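Protein of unknown function with a Fic domain (Bacteroides thetaiotaomicron VPI-5482, PDB 3CUC) is of unknown function but carries a mostly helical Fic domain of the Fic/DOC family. Local coordinates at residues Leu10-Trp14 against Tyr214-Met218; Ile84-Asp90 against Asn208-Arg213; Val179-Ala183 against Phe258-Ser263; Leu185-Ile190 against Ile202-Val207. All coordinates share one frame; numbering follows the deposited sequence.

Contact 1: Leu10-Trp14 against Tyr214-Met218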
loop_
_atom_site.group_PDB
_atom_site.type_symbol
_atom_site.label_atom_id
_atom_site.label_comp_id
_atom_site.label_asym_id
_atom_site.label_seq_id
_atom_site.Cartn_x
_atom_site.Cartn_y
_atom_site.Cartn_z
ATOM N N LEU A 10 -21.553 5.251 3.537
ATOM C CA LEU A 10 -20.603 4.837 4.555
ATOM C C LEU A 10 -19.593 5.945 4.830
ATOM O O LEU A 10 -19.307 6.253 5.984
ATOM C CB LEU A 10 -19.874 3.564 4.122
ATOM C CG LEU A 10 -20.629 2.234 4.194
ATOM C CD1 LEU A 10 -19.777 1.109 3.601
ATOM C CD2 LEU A 10 -21.040 1.898 5.627
ATOM N N TYR A 11 -19.060 6.543 3.768
ATOM C CA TYR A 11 -18.135 7.672 3.904
ATOM C C TYR A 11 -18.765 8.847 4.651
ATOM O O TYR A 11 -18.173 9.397 5.574
ATOM C CB TYR A 11 -17.659 8.162 2.536
ATOM C CG TYR A 11 -16.644 9.266 2.662
ATOM C CD1 TYR A 11 -15.370 9.002 3.165
ATOM C CD2 TYR A 11 -16.956 10.580 2.315
ATOM C CE1 TYR A 11 -14.432 10.012 3.308
ATOM C CE2 TYR A 11 -16.023 11.596 2.455
ATOM C CZ TYR A 11 -14.761 11.305 2.953
ATOM O OH TYR A 11 -13.820 12.294 3.098
ATOM N N SER A 12 -19.965 9.231 4.228
ATOM C CA SER A 12 -20.706 10.295 4.879
ATOM C C SER A 12 -20.880 10.025 6.368
ATOM O O SER A 12 -20.698 10.925 7.183
ATOM C CB SER A 12 -22.076 10.465 4.231
ATOM O OG SER A 12 -22.881 11.326 5.012
ATOM N N LYS A 13 -21.236 8.792 6.714
ATOM C CA LYS A 13 -21.436 8.413 8.107
ATOM C C LYS A 13 -20.128 8.507 8.873
ATOM O O LYS A 13 -20.096 8.942 10.021
ATOM C CB LYS A 13 -21.991 6.992 8.200
ATOM C CG LYS A 13 -22.276 6.501 9.621
ATOM C CD LYS A 13 -23.477 7.219 10.232
ATOM C CE LYS A 13 -23.693 6.820 11.685
ATOM N NZ LYS A 13 -24.975 7.389 12.192
ATOM N N TRP A 14 -19.053 8.081 8.227
ATOM C CA TRP A 14 -17.720 8.114 8.822
ATOM C C TRP A 14 -17.305 9.538 9.141
ATOM O O TRP A 14 -16.877 9.816 10.257
ATOM C CB TRP A 14 -16.708 7.443 7.886
ATOM C CG TRP A 14 -15.262 7.762 8.133
ATOM C CD1 TRP A 14 -14.447 8.520 7.344
ATOM C CD2 TRP A 14 -14.451 7.296 9.213
ATOM N NE1 TRP A 14 -13.184 8.565 7.873
ATOM C CE2 TRP A 14 -13.158 7.820 9.021
ATOM C CE3 TRP A 14 -14.694 6.493 10.329
ATOM C CZ2 TRP A 14 -12.109 7.569 9.906
ATOM C CZ3 TRP A 14 -13.647 6.240 11.214
ATOM C CH2 TRP A 14 -12.373 6.778 10.996
ATOM N N TYR A 214 -5.939 12.231 3.026
ATOM C CA TYR A 214 -7.246 12.823 2.750
ATOM C C TYR A 214 -8.345 12.333 3.698
ATOM O O TYR A 214 -9.521 12.373 3.366
ATOM C CB TYR A 214 -7.620 12.602 1.275
ATOM C CG TYR A 214 -6.611 13.241 0.337
ATOM C CD1 TYR A 214 -6.488 14.620 0.264
ATOM C CD2 TYR A 214 -5.761 12.469 -0.445
ATOM C CE1 TYR A 214 -5.560 15.222 -0.569
ATOM C CE2 TYR A 214 -4.828 13.066 -1.286
ATOM C CZ TYR A 214 -4.737 14.447 -1.339
ATOM O OH TYR A 214 -3.820 15.058 -2.162
ATOM N N GLY A 215 -7.963 11.896 4.892
ATOM C CA GLY A 215 -8.925 11.604 5.956
ATOM C C GLY A 215 -9.769 10.346 5.796
ATOM O O GLY A 215 -10.825 10.223 6.419
ATOM N N TYR A 216 -9.319 9.410 4.968
ATOM C CA TYR A 216 -10.006 8.136 4.835
ATOM C C TYR A 216 -9.336 7.128 5.753
ATOM O O TYR A 216 -8.147 7.249 6.037
ATOM C CB TYR A 216 -9.935 7.625 3.401
ATOM C CG TYR A 216 -10.830 8.341 2.416
ATOM C CD1 TYR A 216 -10.656 9.692 2.142
ATOM C CD2 TYR A 216 -11.832 7.654 1.727
ATOM C CE1 TYR A 216 -11.470 10.348 1.229
ATOM C CE2 TYR A 216 -12.648 8.299 0.810
ATOM C CZ TYR A 216 -12.460 9.638 0.559
ATOM O OH TYR A 216 -13.272 10.267 -0.352
ATOM N N PRO A 217 -10.089 6.118 6.213
ATOM C CA PRO A 217 -9.446 5.046 6.958
ATOM C C PRO A 217 -8.618 4.195 6.014
ATOM O O PRO A 217 -9.034 3.943 4.884
ATOM C CB PRO A 217 -10.621 4.230 7.488
ATOM C CG PRO A 217 -11.700 4.467 6.511
ATOM C CD PRO A 217 -11.532 5.888 6.064
HETATM N N MSE A 218 -7.457 3.757 6.476
HETATM C CA MSE A 218 -6.556 2.987 5.639
HETATM C C MSE A 218 -7.112 1.579 5.395
HETATM O O MSE A 218 -7.957 1.091 6.154
HETATM C CB MSE A 218 -5.168 2.963 6.270
HETATM C CG MSE A 218 -4.480 4.308 6.172
HETATM SE SE MSE A 218 -2.804 4.357 7.082
HETATM C CE MSE A 218 -3.420 4.373 8.963
#
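The Trp14 indole N-H of an N-terminal helix docks on the carbonyl of Gly215, the glycine that ends another helix. Gly215 has positive phi and is the C-prime residue of a Schellman motif closing helix 199-213. In that motif Tyr216 N returns to Leu211 O and Gly215 N to His212 O. Trp14 NE1 gives Gly215 O a bond of 3.2 Å. It is nearly straight, at 173°, and the oxygen lies in the indole plane. One turn earlier, Tyr11 forms an offset stack with Tyr216, ring centroids 4.5 Å apart and planes 22° from parallel. CG of Tyr11 stands anti to the backbone N (chi1 -176°), which carries its ring from helix 6-16 onto a face of the Tyr216 ring. Tyr11 CE1 comes within 3.4 Å of Tyr216 CZ. Leu266 of helix 256-277 and Pro178 also touch Tyr216. Trp14 is buried, and Leu270 and Ala273 of helix 256-277 pack on it. The contact thus fastens the N-terminal helix to the loop that leaves helix 199-213. Pro217 adds a CH-pi contact, with CD lying 4.0 Å from the centroid of the Trp14 five-membered ring, over its face.

Contact 2: Ile84-Asp90 against Asn208-Arg213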
loop_
_atom_site.group_PDB
_atom_site.type_symbol
_atom_site.label_atom_id
_atom_site.label_comp_id
_atom_site.label_asym_id
_atom_site.label_seq_id
_atom_site.Cartn_x
_atom_site.Cartn_y
_atom_site.Cartn_z
ATOM N N ILE A 84 4.611 6.652 6.700
ATOM C CA ILE A 84 3.617 7.163 5.753
ATOM C C ILE A 84 2.522 7.953 6.466
ATOM O O ILE A 84 2.007 8.918 5.909
ATOM C CB ILE A 84 2.987 6.077 4.838
ATOM C CG1 ILE A 84 2.222 5.035 5.652
ATOM C CG2 ILE A 84 4.059 5.417 3.964
ATOM C CD1 ILE A 84 1.124 4.351 4.866
ATOM N N LYS A 85 2.182 7.562 7.693
ATOM C CA LYS A 85 1.199 8.306 8.477
ATOM C C LYS A 85 1.680 9.742 8.689
ATOM O O LYS A 85 0.958 10.702 8.405
ATOM C CB LYS A 85 0.939 7.628 9.823
ATOM C CG LYS A 85 0.022 6.413 9.720
ATOM C CD LYS A 85 0.189 5.450 10.892
ATOM C CE LYS A 85 -0.509 5.935 12.142
ATOM N NZ LYS A 85 -0.379 4.941 13.232
ATOM N N GLN A 86 2.915 9.878 9.159
ATOM C CA GLN A 86 3.507 11.181 9.428
ATOM C C GLN A 86 3.666 12.012 8.160
ATOM O O GLN A 86 3.394 13.214 8.161
ATOM C CB GLN A 86 4.863 10.999 10.096
ATOM C CG GLN A 86 5.510 12.288 10.518
ATOM C CD GLN A 86 6.728 12.054 11.362
ATOM O OE1 GLN A 86 7.853 12.258 10.914
ATOM N NE2 GLN A 86 6.518 11.606 12.591
ATOM N N GLU A 87 4.115 11.370 7.086
ATOM C CA GLU A 87 4.279 12.053 5.809
ATOM C C GLU A 87 2.913 12.513 5.316
ATOM O O GLU A 87 2.756 13.671 4.958
ATOM C CB GLU A 87 4.952 11.148 4.770
ATOM C CG GLU A 87 5.679 11.901 3.651
ATOM C CD GLU A 87 7.039 12.446 4.066
ATOM O OE1 GLU A 87 7.349 12.434 5.277
ATOM O OE2 GLU A 87 7.797 12.893 3.173
ATOM N N ALA A 88 1.931 11.612 5.327
ATOM C CA ALA A 88 0.562 11.939 4.915
ATOM C C ALA A 88 -0.061 13.072 5.743
ATOM O O ALA A 88 -0.710 13.953 5.195
ATOM C CB ALA A 88 -0.326 10.706 4.986
ATOM N N GLN A 89 0.129 13.050 7.058
ATOM C CA GLN A 89 -0.495 14.056 7.919
ATOM C C GLN A 89 0.013 15.466 7.631
ATOM O O GLN A 89 -0.745 16.427 7.754
ATOM C CB GLN A 89 -0.298 13.722 9.399
ATOM C CG GLN A 89 -1.240 12.637 9.911
ATOM C CD GLN A 89 -0.659 11.886 11.105
ATOM O OE1 GLN A 89 0.063 12.467 11.918
ATOM N NE2 GLN A 89 -0.962 10.589 11.209
ATOM N N ASP A 90 1.284 15.591 7.255
ATOM C CA ASP A 90 1.828 16.884 6.854
ATOM C C ASP A 90 1.351 17.186 5.437
ATOM O O ASP A 90 2.050 16.932 4.458
ATOM C CB ASP A 90 3.355 16.895 6.930
ATOM C CG ASP A 90 3.944 18.262 6.623
ATOM O OD1 ASP A 90 3.197 19.180 6.212
ATOM O OD2 ASP A 90 5.164 18.424 6.798
ATOM N N ASN A 208 -2.206 3.600 1.214
ATOM C CA ASN A 208 -2.615 4.068 2.526
ATOM C C ASN A 208 -2.060 5.446 2.865
ATOM O O ASN A 208 -2.632 6.157 3.699
ATOM C CB ASN A 208 -2.272 3.029 3.594
ATOM C CG ASN A 208 -3.201 1.823 3.544
ATOM O OD1 ASN A 208 -4.356 1.926 3.122
ATOM N ND2 ASN A 208 -2.703 0.675 3.976
ATOM N N PHE A 209 -0.974 5.838 2.198
ATOM C CA PHE A 209 -0.481 7.209 2.296
ATOM C C PHE A 209 -1.534 8.167 1.756
ATOM O O PHE A 209 -1.880 9.152 2.401
ATOM C CB PHE A 209 0.832 7.371 1.532
ATOM C CG PHE A 209 1.235 8.802 1.292
ATOM C CD1 PHE A 209 1.944 9.514 2.252
ATOM C CD2 PHE A 209 0.925 9.430 0.094
ATOM C CE1 PHE A 209 2.330 10.832 2.026
ATOM C CE2 PHE A 209 1.303 10.745 -0.137
ATOM C CZ PHE A 209 2.011 11.447 0.833
ATOM N N VAL A 210 -2.044 7.859 0.570
ATOM C CA VAL A 210 -3.027 8.709 -0.071
ATOM C C VAL A 210 -4.303 8.786 0.773
ATOM O O VAL A 210 -4.775 9.877 1.098
ATOM C CB VAL A 210 -3.342 8.216 -1.499
ATOM C CG1 VAL A 210 -4.435 9.075 -2.135
ATOM C CG2 VAL A 210 -2.072 8.228 -2.354
ATOM N N LEU A 211 -4.835 7.629 1.148
ATOM C CA LEU A 211 -6.071 7.575 1.916
ATOM C C LEU A 211 -5.955 8.306 3.250
ATOM O O LEU A 211 -6.865 9.027 3.645
ATOM C CB LEU A 211 -6.490 6.124 2.171
ATOM C CG LEU A 211 -6.878 5.258 0.972
ATOM C CD1 LEU A 211 -7.243 3.847 1.423
ATOM C CD2 LEU A 211 -8.025 5.877 0.229
ATOM N N HIS A 212 -4.846 8.117 3.952
ATOM C CA HIS A 212 -4.678 8.748 5.261
ATOM C C HIS A 212 -4.599 10.278 5.143
ATOM O O HIS A 212 -5.221 11.008 5.926
ATOM C CB HIS A 212 -3.433 8.211 5.958
ATOM C CG HIS A 212 -3.309 8.636 7.384
ATOM N ND1 HIS A 212 -4.210 8.254 8.353
ATOM C CD2 HIS A 212 -2.381 9.398 8.010
ATOM C CE1 HIS A 212 -3.846 8.770 9.514
ATOM N NE2 HIS A 212 -2.739 9.466 9.333
ATOM N N ARG A 213 -3.827 10.745 4.162
ATOM C CA ARG A 213 -3.672 12.173 3.907
ATOM C C ARG A 213 -5.016 12.868 3.744
ATOM O O ARG A 213 -5.205 13.960 4.270
ATOM C CB ARG A 213 -2.811 12.402 2.663
ATOM C CG ARG A 213 -2.936 13.798 2.058
ATOM C CD ARG A 213 -1.702 14.147 1.256
ATOM N NE ARG A 213 -0.559 14.372 2.137
ATOM C CZ ARG A 213 0.663 14.694 1.734
ATOM N NH1 ARG A 213 0.935 14.838 0.447
ATOM N NH2 ARG A 213 1.614 14.876 2.632
#
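Helix 68-89 ends against the C-terminal turns of helix 199-213, and Arg213 ties the two ends together. Arg213 NE donates to Ala88 O at 3.1 Å. The bond is nearly straight, lies in the guanidinium plane and uses a lone pair of the carbonyl. A weak bond runs from Arg213 NH2 to Glu87 O. Arg213 NH1 binds Arg93 O beyond the helix end, so backbone carbonyls hold the guanidinium in place. The Phe209 ring does not stack on it. It is steeply tilted and sets its CZ over the centre of one guanidinium face, 3.5 Å above the plane. The edge of this ring also meets the backbone of Glu87. Ala88 CB fits into the helix junction, 3.4 Å from Phe209 O. Across the contact, Gln89 NE2 donates to His212 NE2 at 2.8 Å with an angle of 175°. The amide and imidazole planes are 58° apart. Lys85 CG lies over one face of the imidazole, while Lys85 NZ pairs with Glu82. Ile84 CD1 packs on Asn208 CB at 3.9 Å. The segment axes approach to 8.2 Å. The arrangement is a helix-helix crossing at -46° in which an arginine side chain binds last-turn carbonyls of the partner helix.

Contact 3: Val179-Ala183 against Phe258-Ser263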
loop_
_atom_site.group_PDB
_atom_site.type_symbol
_atom_site.label_atom_id
_atom_site.label_comp_id
_atom_site.label_asym_id
_atom_site.label_seq_id
_atom_site.Cartn_x
_atom_site.Cartn_y
_atom_site.Cartn_z
ATOM N N VAL A 179 -9.563 7.513 -3.638
ATOM C CA VAL A 179 -9.521 6.085 -3.986
ATOM C C VAL A 179 -8.951 5.907 -5.388
ATOM O O VAL A 179 -8.103 5.038 -5.616
ATOM C CB VAL A 179 -10.913 5.419 -3.896
ATOM C CG1 VAL A 179 -10.832 3.934 -4.245
ATOM C CG2 VAL A 179 -11.481 5.590 -2.500
ATOM N N GLU A 180 -9.412 6.745 -6.315
ATOM C CA GLU A 180 -8.920 6.732 -7.692
ATOM C C GLU A 180 -7.428 7.046 -7.753
ATOM O O GLU A 180 -6.660 6.312 -8.372
ATOM C CB GLU A 180 -9.681 7.751 -8.546
ATOM C CG GLU A 180 -11.126 7.373 -8.840
ATOM C CD GLU A 180 -11.943 8.530 -9.401
ATOM O OE1 GLU A 180 -11.489 9.694 -9.328
ATOM O OE2 GLU A 180 -13.051 8.273 -9.915
ATOM N N LEU A 181 -7.031 8.141 -7.110
ATOM C CA LEU A 181 -5.639 8.583 -7.124
ATOM C C LEU A 181 -4.745 7.521 -6.492
ATOM O O LEU A 181 -3.651 7.244 -6.993
ATOM C CB LEU A 181 -5.480 9.928 -6.395
ATOM C CG LEU A 181 -4.062 10.520 -6.320
ATOM C CD1 LEU A 181 -3.431 10.643 -7.694
ATOM C CD2 LEU A 181 -4.062 11.869 -5.619
ATOM N N ALA A 182 -5.224 6.927 -5.398
ATOM C CA ALA A 182 -4.500 5.860 -4.715
ATOM C C ALA A 182 -4.363 4.646 -5.625
ATOM O O ALA A 182 -3.281 4.080 -5.740
ATOM C CB ALA A 182 -5.199 5.476 -3.418
ATOM N N ALA A 183 -5.454 4.259 -6.279
ATOM C CA ALA A 183 -5.437 3.099 -7.174
ATOM C C ALA A 183 -4.448 3.296 -8.309
ATOM O O ALA A 183 -3.681 2.395 -8.628
ATOM C CB ALA A 183 -6.825 2.830 -7.732
ATOM N N PHE A 258 -9.475 -2.411 -10.775
ATOM C CA PHE A 258 -8.652 -2.243 -9.578
ATOM C C PHE A 258 -9.139 -1.077 -8.725
ATOM O O PHE A 258 -9.001 -1.107 -7.500
ATOM C CB PHE A 258 -7.173 -2.051 -9.947
ATOM C CG PHE A 258 -6.253 -1.941 -8.754
ATOM C CD1 PHE A 258 -6.160 -2.976 -7.831
ATOM C CD2 PHE A 258 -5.476 -0.805 -8.556
ATOM C CE1 PHE A 258 -5.323 -2.876 -6.732
ATOM C CE2 PHE A 258 -4.632 -0.701 -7.457
ATOM C CZ PHE A 258 -4.556 -1.737 -6.544
ATOM N N VAL A 259 -9.697 -0.047 -9.362
ATOM C CA VAL A 259 -10.319 1.050 -8.614
ATOM C C VAL A 259 -11.482 0.481 -7.806
ATOM O O VAL A 259 -11.617 0.772 -6.618
ATOM C CB VAL A 259 -10.816 2.206 -9.523
ATOM C CG1 VAL A 259 -11.402 3.327 -8.678
ATOM C CG2 VAL A 259 -9.681 2.746 -10.389
ATOM N N ASN A 260 -12.300 -0.354 -8.447
ATOM C CA ASN A 260 -13.411 -0.998 -7.754
ATOM C C ASN A 260 -12.912 -1.868 -6.608
ATOM O O ASN A 260 -13.497 -1.854 -5.521
ATOM C CB ASN A 260 -14.269 -1.827 -8.716
ATOM C CG ASN A 260 -15.059 -0.965 -9.697
ATOM O OD1 ASN A 260 -15.322 0.211 -9.445
ATOM N ND2 ASN A 260 -15.445 -1.555 -10.823
ATOM N N TYR A 261 -11.822 -2.600 -6.839
ATOM C CA TYR A 261 -11.263 -3.472 -5.809
ATOM C C TYR A 261 -10.883 -2.709 -4.535
ATOM O O TYR A 261 -11.261 -3.101 -3.435
ATOM C CB TYR A 261 -10.047 -4.229 -6.340
ATOM C CG TYR A 261 -9.519 -5.254 -5.356
ATOM C CD1 TYR A 261 -10.347 -6.263 -4.870
ATOM C CD2 TYR A 261 -8.202 -5.205 -4.897
ATOM C CE1 TYR A 261 -9.882 -7.200 -3.960
ATOM C CE2 TYR A 261 -7.728 -6.144 -3.985
ATOM C CZ TYR A 261 -8.572 -7.137 -3.522
ATOM O OH TYR A 261 -8.105 -8.059 -2.619
ATOM N N LEU A 262 -10.143 -1.617 -4.691
ATOM C CA LEU A 262 -9.763 -0.795 -3.548
ATOM C C LEU A 262 -10.999 -0.211 -2.869
ATOM O O LEU A 262 -11.030 -0.063 -1.650
ATOM C CB LEU A 262 -8.799 0.326 -3.964
ATOM C CG LEU A 262 -7.398 -0.076 -4.448
ATOM C CD1 LEU A 262 -6.504 1.154 -4.544
ATOM C CD2 LEU A 262 -6.765 -1.116 -3.534
ATOM N N SER A 263 -12.019 0.115 -3.652
ATOM C CA SER A 263 -13.265 0.631 -3.089
ATOM C C SER A 263 -13.952 -0.405 -2.206
ATOM O O SER A 263 -14.469 -0.066 -1.143
ATOM C CB SER A 263 -14.205 1.095 -4.196
ATOM O OG SER A 263 -13.563 2.076 -4.990
#
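Ala183 CB sits between Leu262 and Val259 where helix 178-192 of the Fic region crosses helix 256-277 in a steep helix-helix packing. Leu262 CD1 is 3.6 Å from Ala183 CB, and Val259 CG2 is 3.9 Å from the same methyl. The backbones are nearest here, at the small Ala183. The CA atoms of Ala183 and Val259 are 5.5 Å apart. Phe258 flanks the alanine and presents its ring edge to the backbone, with CE2 3.4 Å from Ala183 O. The carbonyl oxygen lies near the ring plane. With chi1 at -177° the Phe258 ring extends beside its own carbonyl carbon, toward helix 178-192. One turn away, Val179 CG1 reaches Ser263 OG and the CB of Leu262. On the outer side, Glu180 CG touches Val259 CG1, while its carboxylate turns back to bind the N-H of Thr177.

The next shell fixes these groups. Leu262 CG lies over one face of the Phe258 ring, within their own helix. Leu233 and Cys236 of helix 226-240 also touch this phenylalanine, and its ring meets that of His186. Ile255 adds to the packing on Ala183, and Ile219 touches Leu262. The segment axes cross at 118° and approach to 9.1 Å, with apolar side chains at the centre. Ser263 sits at the end of the contact. Its hydroxyl donates to Val259 O in the preceding turn, at 2.9 Å from OG. That oxygen also accepts from Ser263 N, and the two donors approach from opposite faces of the carbonyl plane.

Contact 4: Leu185-Ile190 against Ile202-Val207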
loop_
_atom_site.group_PDB
_atom_site.type_symbol
_atom_site.label_atom_id
_atom_site.label_comp_id
_atom_site.label_asym_id
_atom_site.label_seq_id
_atom_site.Cartn_x
_atom_site.Cartn_y
_atom_site.Cartn_z
ATOM N N LEU A 185 -1.892 5.513 -8.490
ATOM C CA LEU A 185 -0.531 5.577 -7.936
ATOM C C LEU A 185 0.047 4.175 -7.705
ATOM O O LEU A 185 1.194 3.902 -8.062
ATOM C CB LEU A 185 -0.506 6.374 -6.622
ATOM C CG LEU A 185 0.849 6.509 -5.907
ATOM C CD1 LEU A 185 1.912 7.079 -6.840
ATOM C CD2 LEU A 185 0.728 7.359 -4.653
ATOM N N HIS A 186 -0.753 3.304 -7.094
ATOM C CA HIS A 186 -0.372 1.913 -6.860
ATOM C C HIS A 186 -0.040 1.229 -8.178
ATOM O O HIS A 186 1.015 0.602 -8.323
ATOM C CB HIS A 186 -1.525 1.178 -6.168
ATOM C CG HIS A 186 -1.279 -0.281 -5.935
ATOM N ND1 HIS A 186 -1.009 -1.169 -6.954
ATOM C CD2 HIS A 186 -1.299 -1.012 -4.796
ATOM C CE1 HIS A 186 -0.853 -2.379 -6.449
ATOM N NE2 HIS A 186 -1.027 -2.312 -5.142
ATOM N N TYR A 187 -0.941 1.363 -9.144
ATOM C CA TYR A 187 -0.807 0.644 -10.405
ATOM C C TYR A 187 0.423 1.071 -11.189
ATOM O O TYR A 187 1.227 0.235 -11.589
ATOM C CB TYR A 187 -2.045 0.817 -11.281
ATOM C CG TYR A 187 -1.969 -0.057 -12.504
ATOM C CD1 TYR A 187 -2.270 -1.415 -12.424
ATOM C CD2 TYR A 187 -1.554 0.458 -13.727
ATOM C CE1 TYR A 187 -2.185 -2.232 -13.535
ATOM C CE2 TYR A 187 -1.462 -0.348 -14.845
ATOM C CZ TYR A 187 -1.777 -1.695 -14.749
ATOM O OH TYR A 187 -1.692 -2.499 -15.868
ATOM N N ARG A 188 0.559 2.373 -11.408
ATOM C CA ARG A 188 1.705 2.907 -12.135
ATOM C C ARG A 188 3.020 2.549 -11.451
ATOM O O ARG A 188 3.962 2.106 -12.114
ATOM C CB ARG A 188 1.576 4.418 -12.305
ATOM C CG ARG A 188 0.453 4.800 -13.245
ATOM C CD ARG A 188 0.370 6.296 -13.441
ATOM N NE ARG A 188 -0.428 6.638 -14.616
ATOM C CZ ARG A 188 -0.509 7.854 -15.148
ATOM N NH1 ARG A 188 0.164 8.873 -14.629
ATOM N NH2 ARG A 188 -1.267 8.053 -16.214
ATOM N N TYR A 189 3.076 2.718 -10.129
ATOM C CA TYR A 189 4.262 2.339 -9.360
ATOM C C TYR A 189 4.598 0.859 -9.544
ATOM O O TYR A 189 5.744 0.510 -9.854
ATOM C CB TYR A 189 4.096 2.635 -7.865
ATOM C CG TYR A 189 5.261 2.115 -7.048
ATOM C CD1 TYR A 189 6.412 2.882 -6.879
ATOM C CD2 TYR A 189 5.225 0.844 -6.477
ATOM C CE1 TYR A 189 7.489 2.403 -6.155
ATOM C CE2 TYR A 189 6.294 0.358 -5.752
ATOM C CZ TYR A 189 7.422 1.138 -5.595
ATOM O OH TYR A 189 8.479 0.648 -4.870
ATOM N N ILE A 190 3.601 -0.004 -9.356
ATOM C CA ILE A 190 3.823 -1.446 -9.442
ATOM C C ILE A 190 4.275 -1.857 -10.854
ATOM O O ILE A 190 5.016 -2.830 -11.014
ATOM C CB ILE A 190 2.567 -2.254 -8.998
ATOM C CG1 ILE A 190 2.975 -3.619 -8.436
ATOM C CG2 ILE A 190 1.570 -2.414 -10.146
ATOM C CD1 ILE A 190 3.634 -3.543 -7.057
ATOM N N ILE A 202 5.585 -1.404 -0.927
ATOM C CA ILE A 202 5.633 0.034 -1.176
ATOM C C ILE A 202 4.326 0.469 -1.821
ATOM O O ILE A 202 3.715 1.432 -1.376
ATOM C CB ILE A 202 6.815 0.451 -2.078
ATOM C CG1 ILE A 202 8.157 0.144 -1.398
ATOM C CG2 ILE A 202 6.731 1.939 -2.410
ATOM C CD1 ILE A 202 8.473 1.045 -0.223
ATOM N N ALA A 203 3.895 -0.254 -2.853
ATOM C CA ALA A 203 2.624 0.040 -3.518
ATOM C C ALA A 203 1.502 0.179 -2.492
ATOM O O ALA A 203 0.792 1.186 -2.468
ATOM C CB ALA A 203 2.282 -1.036 -4.532
ATOM N N ARG A 204 1.371 -0.819 -1.626
ATOM C CA ARG A 204 0.275 -0.849 -0.669
ATOM C C ARG A 204 0.432 0.216 0.402
ATOM O O ARG A 204 -0.559 0.758 0.898
ATOM C CB ARG A 204 0.144 -2.237 -0.051
ATOM C CG ARG A 204 -0.432 -3.257 -1.031
ATOM C CD ARG A 204 -0.681 -4.603 -0.374
ATOM N NE ARG A 204 0.581 -5.261 -0.027
ATOM C CZ ARG A 204 1.349 -5.952 -0.873
ATOM N NH1 ARG A 204 1.006 -6.110 -2.145
ATOM N NH2 ARG A 204 2.472 -6.491 -0.438
ATOM N N LEU A 205 1.677 0.524 0.751
ATOM C CA LEU A 205 1.961 1.639 1.653
ATOM C C LEU A 205 1.562 2.971 1.020
ATOM O O LEU A 205 1.024 3.838 1.696
ATOM C CB LEU A 205 3.445 1.654 2.062
ATOM C CG LEU A 205 3.831 0.701 3.200
ATOM C CD1 LEU A 205 5.336 0.512 3.259
ATOM C CD2 LEU A 205 3.301 1.206 4.536
ATOM N N LEU A 206 1.827 3.124 -0.274
ATOM C CA LEU A 206 1.490 4.353 -0.988
ATOM C C LEU A 206 -0.025 4.546 -1.077
ATOM O O LEU A 206 -0.504 5.677 -1.027
ATOM C CB LEU A 206 2.127 4.380 -2.388
ATOM C CG LEU A 206 3.652 4.533 -2.446
ATOM C CD1 LEU A 206 4.161 4.270 -3.852
ATOM C CD2 LEU A 206 4.098 5.916 -1.958
ATOM N N VAL A 207 -0.778 3.453 -1.195
ATOM C CA VAL A 207 -2.235 3.547 -1.193
ATOM C C VAL A 207 -2.678 4.169 0.114
ATOM O O VAL A 207 -3.417 5.152 0.128
ATOM C CB VAL A 207 -2.920 2.176 -1.326
ATOM C CG1 VAL A 207 -4.395 2.278 -0.945
ATOM C CG2 VAL A 207 -2.760 1.631 -2.732
#
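His186 and Tyr189 both hold CG anti to the backbone N (chi1 177° and 174°), and this swings their rings from helix 178-192 toward helix 199-213. Between them stands Ala203. Its CB makes a CH-pi contact over a face of the His186 imidazole, 3.6 Å from the ring centroid. Val207 CG2 meets the edge of the same ring, 3.7 Å from His186 CD2. The imidazole is also held by a hydrogen bond between His186 NE2 and Tyr229 OH. Tyr229 OH has a second partner in Arg204 NH1, which links the two helices through a shared hydroxyl. On the other side of Ala203, Leu206 CD1 lies over a face of the Tyr189 ring, 4.2 Å from its centroid. Ile202 packs at the far end of this ring, its CG2 3.4 Å from Tyr189 CZ. Leu185 CD2 touches Leu206 CB, and Ile190 CD1 reaches Ala203 CB at 3.8 Å. The segments run nearly antiparallel, at 158°, as a buried helical hairpin of the Fic domain. Arg204 forms a salt bridge with Glu44 and bonds Ser40 of helix 22-42. Helix 156-173 packs on Leu185 and Tyr189, and helix 97-107 covers Ile202.

Helix 199-213 takes part in contacts 2 and 4, and contact 1 uses the loop that follows it. Contacts 3 and 4 share helix 178-192, and their centres are about 11 Å apart. Contact 4 lies closest to the middle of the chain, about 6 Å from its centre. In sequence it is nested inside the loops closed by each of the other three. Contacts 1 and 3 alternate along the chain, as do contacts 2 and 3. Contacts 1 and 4 are the most distant pair, with centres about 20 Å apart. The central helix pair of the Fic region is thus tied to the N-terminal helix 6-16, to helix 68-89 and to the late helix 256-277, in one compact helical body.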